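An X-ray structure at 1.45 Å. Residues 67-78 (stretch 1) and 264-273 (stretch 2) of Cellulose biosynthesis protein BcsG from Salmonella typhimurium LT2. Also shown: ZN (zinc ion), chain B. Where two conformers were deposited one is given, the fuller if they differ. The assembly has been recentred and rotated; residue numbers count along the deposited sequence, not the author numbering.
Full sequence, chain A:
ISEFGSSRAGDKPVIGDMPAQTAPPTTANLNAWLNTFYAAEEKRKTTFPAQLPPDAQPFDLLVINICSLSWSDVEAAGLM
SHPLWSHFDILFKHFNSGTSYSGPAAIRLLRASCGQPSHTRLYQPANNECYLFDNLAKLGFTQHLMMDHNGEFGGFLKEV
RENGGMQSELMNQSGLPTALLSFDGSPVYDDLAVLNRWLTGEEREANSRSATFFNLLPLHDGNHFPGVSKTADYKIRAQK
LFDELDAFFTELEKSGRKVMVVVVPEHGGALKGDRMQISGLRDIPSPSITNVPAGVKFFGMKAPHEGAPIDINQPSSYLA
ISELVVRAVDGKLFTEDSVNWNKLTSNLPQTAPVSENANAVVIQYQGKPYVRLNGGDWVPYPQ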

# COMPACT_ATOMS: atom_id res chain seq x y z
N CYS A 67 6.37 -2.22 7.01
CA CYS A 67 6.21 -3.62 7.43
C CYS A 67 5.42 -3.70 8.74
O CYS A 67 5.63 -2.89 9.64
N SER A 68 4.54 -4.71 8.85
CA SER A 68 4.00 -5.11 10.16
C SER A 68 3.13 -4.04 10.83
O SER A 68 3.32 -3.74 12.02
N LEU A 69 2.14 -3.53 10.09
CA LEU A 69 1.22 -2.51 10.57
C LEU A 69 -0.14 -2.76 9.94
O LEU A 69 -0.34 -2.47 8.75
N SER A 70 -1.09 -3.24 10.75
CA SER A 70 -2.51 -3.34 10.33
C SER A 70 -3.40 -2.52 11.26
O SER A 70 -2.97 -2.09 12.34
N TRP A 71 -4.65 -2.33 10.86
CA TRP A 71 -5.58 -1.68 11.78
C TRP A 71 -5.71 -2.43 13.08
O TRP A 71 -5.81 -1.79 14.14
N SER A 72 -5.73 -3.78 13.04
CA SER A 72 -5.80 -4.57 14.25
C SER A 72 -4.61 -4.26 15.18
O SER A 72 -4.76 -4.19 16.40
N ASP A 73 -3.42 -4.10 14.59
CA ASP A 73 -2.26 -3.77 15.41
C ASP A 73 -2.40 -2.39 16.04
O ASP A 73 -2.05 -2.22 17.21
N VAL A 74 -2.91 -1.42 15.27
CA VAL A 74 -3.10 -0.05 15.80
C VAL A 74 -4.08 -0.10 16.99
O VAL A 74 -3.82 0.52 18.04
N GLU A 75 -5.17 -0.85 16.84
CA GLU A 75 -6.14 -1.01 17.91
C GLU A 75 -5.49 -1.66 19.14
O GLU A 75 -5.60 -1.14 20.27
N ALA A 76 -4.81 -2.79 18.92
CA ALA A 76 -4.20 -3.55 20.04
C ALA A 76 -3.11 -2.73 20.75
O ALA A 76 -2.89 -2.86 21.96
N ALA A 77 -2.45 -1.86 19.99
CA ALA A 77 -1.40 -1.00 20.54
C ALA A 77 -1.96 0.25 21.20
O ALA A 77 -1.19 1.01 21.80
N GLY A 78 -3.27 0.50 21.06
CA GLY A 78 -3.88 1.71 21.67
C GLY A 78 -3.51 2.99 20.94
O GLY A 78 -3.40 4.05 21.56
N VAL A 264 1.31 3.11 2.84
CA VAL A 264 0.59 1.84 2.59
C VAL A 264 1.39 0.72 3.22
O VAL A 264 2.52 0.39 2.78
N PRO A 265 0.87 0.18 4.30
CA PRO A 265 1.59 -0.94 4.96
C PRO A 265 1.59 -2.19 4.09
O PRO A 265 0.72 -2.39 3.25
N GLU A 266 2.62 -3.01 4.32
CA GLU A 266 2.73 -4.29 3.59
C GLU A 266 1.71 -5.31 4.06
O GLU A 266 1.20 -6.10 3.25
N HIS A 267 1.50 -5.36 5.38
CA HIS A 267 0.72 -6.43 6.07
C HIS A 267 0.89 -6.14 7.54
O HIS A 267 1.82 -5.40 7.94
N GLY A 268 0.03 -6.75 8.35
CA GLY A 268 0.12 -6.57 9.78
C GLY A 268 1.21 -7.36 10.47
O GLY A 268 1.77 -8.30 9.92
N GLY A 269 1.47 -6.99 11.72
CA GLY A 269 2.47 -7.69 12.54
C GLY A 269 1.92 -8.82 13.39
O GLY A 269 2.65 -9.46 14.12
N ALA A 270 0.61 -9.06 13.27
CA ALA A 270 -0.06 -10.12 14.03
C ALA A 270 0.15 -9.86 15.54
O ALA A 270 0.36 -10.78 16.33
N LEU A 271 0.06 -8.59 15.95
CA LEU A 271 0.22 -8.27 17.38
C LEU A 271 -0.81 -9.02 18.25
O LEU A 271 -0.44 -9.62 19.29
N LYS A 272 -2.08 -8.95 17.87
CA LYS A 272 -3.15 -9.69 18.54
C LYS A 272 -3.36 -10.99 17.79
O LYS A 272 -3.80 -11.01 16.64
N GLY A 273 -3.04 -12.09 18.48
CA GLY A 273 -3.26 -13.43 17.92
C GLY A 273 -4.73 -13.82 17.87
O GLY A 273 -5.61 -13.10 18.39

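Three residues organise this contact: Leu-271, which covers the most surface, Cys-67 at the zinc end, and Asp-73, which ties the helix of the first stretch to the loop of the second.

At the metal end, Cys-67 leaves its CA sideways to the second stretch and, with chi1 at t, places SG 2.3 Å from ZN. The second stretch supplies two more ligands: Glu-266 OE1 lies 1.9 Å from ZN and His-267 NE2 lies 2.1 Å from it. A water at 2.5 Å from ZN and one atom from elsewhere in the structure complete the set. Thiolate, carboxylate and imidazole are all good zinc ligands, so the ion cross-links the stretches. Glu-266 OE1 and His-267 NE2 approach to 2.9 Å because both bind the metal, not each other. The CB of His-267 points away, but its p rotamer brings the ring end back, and ND1 donates to Gly-268 O (2.7 Å), which helps to fix the ring while NE2 faces the zinc. The backbone adds a further tie, as Leu-69 N donates to His-267 O at 2.9 Å. The neighbouring Leu-69 CB packs 4.1 Å from Pro-265 CB.

Asp-73, chi1 m, also leaves sideways, yet its carboxylate reaches the second stretch and gathers backbone amides. Gly-269 N donates to Asp-73 OD2 over 2.7 Å, almost linearly, and Leu-271 N donates to Asp-73 OD1 over 3.1 Å. OD2 also accepts from Ser-70 N (2.9 Å), while Asp-73 N donates to Ser-70 OG (3.1 Å), capping the helix. A short side chain with two acceptors suits this place. Glycine suits the loop beside it: a CB on Gly-268 would clash with Ser-70 CB at 2.8 Å, and one on Gly-269 would sit tightly against Ser-68 CB at 3.3 Å.

Two waters extend the network, each donating to Asp-73 OD1 over 2.8 Å. One accepts from Ala-270 N (3.0 Å) and bonds Ser-70 OG (2.8 Å); the other accepts from Lys-272 N (2.9 Å) and bonds Ser-72 OG (2.9 Å).

Leu-271 points toward the helix with chi1 t and chi2 p. Its CD2 meets Ala-76 CB at 3.8 Å and Ala-77 CB at 4.2 Å; the small alanine methyls let the branched leucine lie close to the helix. Lys-272 also starts toward the first stretch, its CB 4.2 Å from Ala-76 CB, but its extended all-t chain leads the end away, so that the aliphatic base packs while the charged amine leaves the contact.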

# COMPACT_ATOMS: atom_id res chain seq x y z
CB CYS A 67 7.62 -4.24 7.59
SG CYS A 67 7.66 -6.00 8.06
CB SER A 68 5.12 -5.60 11.10
OG SER A 68 5.79 -6.72 10.52
CB LEU A 69 1.76 -1.11 10.21
CG LEU A 69 0.81 0.04 10.62
CD1 LEU A 69 0.61 0.06 12.11
CD2 LEU A 69 1.43 1.36 10.13
CB SER A 70 -2.97 -4.80 10.36
OG SER A 70 -3.01 -5.24 11.72
CB TRP A 71 -6.96 -1.49 11.17
CG TRP A 71 -7.05 -0.33 10.19
CD1 TRP A 71 -7.42 -0.40 8.86
CD2 TRP A 71 -6.88 1.08 10.47
NE1 TRP A 71 -7.46 0.85 8.29
CE2 TRP A 71 -7.12 1.78 9.25
CE3 TRP A 71 -6.52 1.81 11.62
CZ2 TRP A 71 -7.03 3.20 9.16
CZ3 TRP A 71 -6.38 3.20 11.51
CH2 TRP A 71 -6.64 3.88 10.29
CB SER A 72 -5.81 -6.04 13.88
OG SER A 72 -5.88 -6.82 15.03
CB ASP A 73 -0.97 -3.74 14.58
CG ASP A 73 -0.64 -5.06 13.87
OD1 ASP A 73 -1.01 -6.16 14.35
OD2 ASP A 73 0.06 -4.94 12.82
CB VAL A 74 -3.58 0.92 14.72
CG1 VAL A 74 -3.82 2.30 15.32
CG2 VAL A 74 -2.57 1.00 13.59
CB GLU A 75 -7.35 -1.81 17.41
CG GLU A 75 -8.34 -2.15 18.52
CD GLU A 75 -9.20 -0.97 18.97
OE1 GLU A 75 -9.18 0.10 18.30
OE2 GLU A 75 -9.91 -1.12 20.00
CB ALA A 76 -3.63 -4.87 19.53
CB ALA A 77 -0.41 -0.60 19.45
CB VAL A 264 0.34 1.62 1.09
CG1 VAL A 264 1.61 1.88 0.29
CG2 VAL A 264 -0.30 0.27 0.77
CB PRO A 265 0.79 -1.20 6.23
CG PRO A 265 0.07 0.11 6.46
CD PRO A 265 -0.29 0.62 5.09
CB GLU A 266 4.08 -4.93 3.93
CG GLU A 266 5.36 -4.20 3.56
CD GLU A 266 6.54 -4.92 4.17
OE1 GLU A 266 6.31 -5.98 4.80
OE2 GLU A 266 7.68 -4.44 4.04
CB HIS A 267 1.33 -7.86 5.78
CG HIS A 267 2.76 -8.00 6.24
ND1 HIS A 267 3.10 -8.20 7.56
CD2 HIS A 267 3.92 -7.85 5.55
CE1 HIS A 267 4.43 -8.15 7.68
NE2 HIS A 267 4.95 -7.96 6.47
CB ALA A 270 0.42 -11.53 13.61
CB LEU A 271 0.14 -6.75 17.59
CG LEU A 271 0.36 -6.21 18.99
CD1 LEU A 271 1.72 -6.60 19.58
CD2 LEU A 271 0.17 -4.70 18.98
CB LYS A 272 -4.44 -8.86 18.59
CG LYS A 272 -5.58 -9.58 19.31
CD LYS A 272 -6.69 -8.62 19.69
CE LYS A 272 -7.92 -9.34 20.24
NZ LYS A 272 -9.10 -8.40 20.15
ZN ZN B . 6.85 -7.12 6.24
O HOH W 1 -1.82 -7.72 12.23
O HOH W 2 -3.13 -7.51 15.57
O HOH W 3 7.76 -9.09 7.48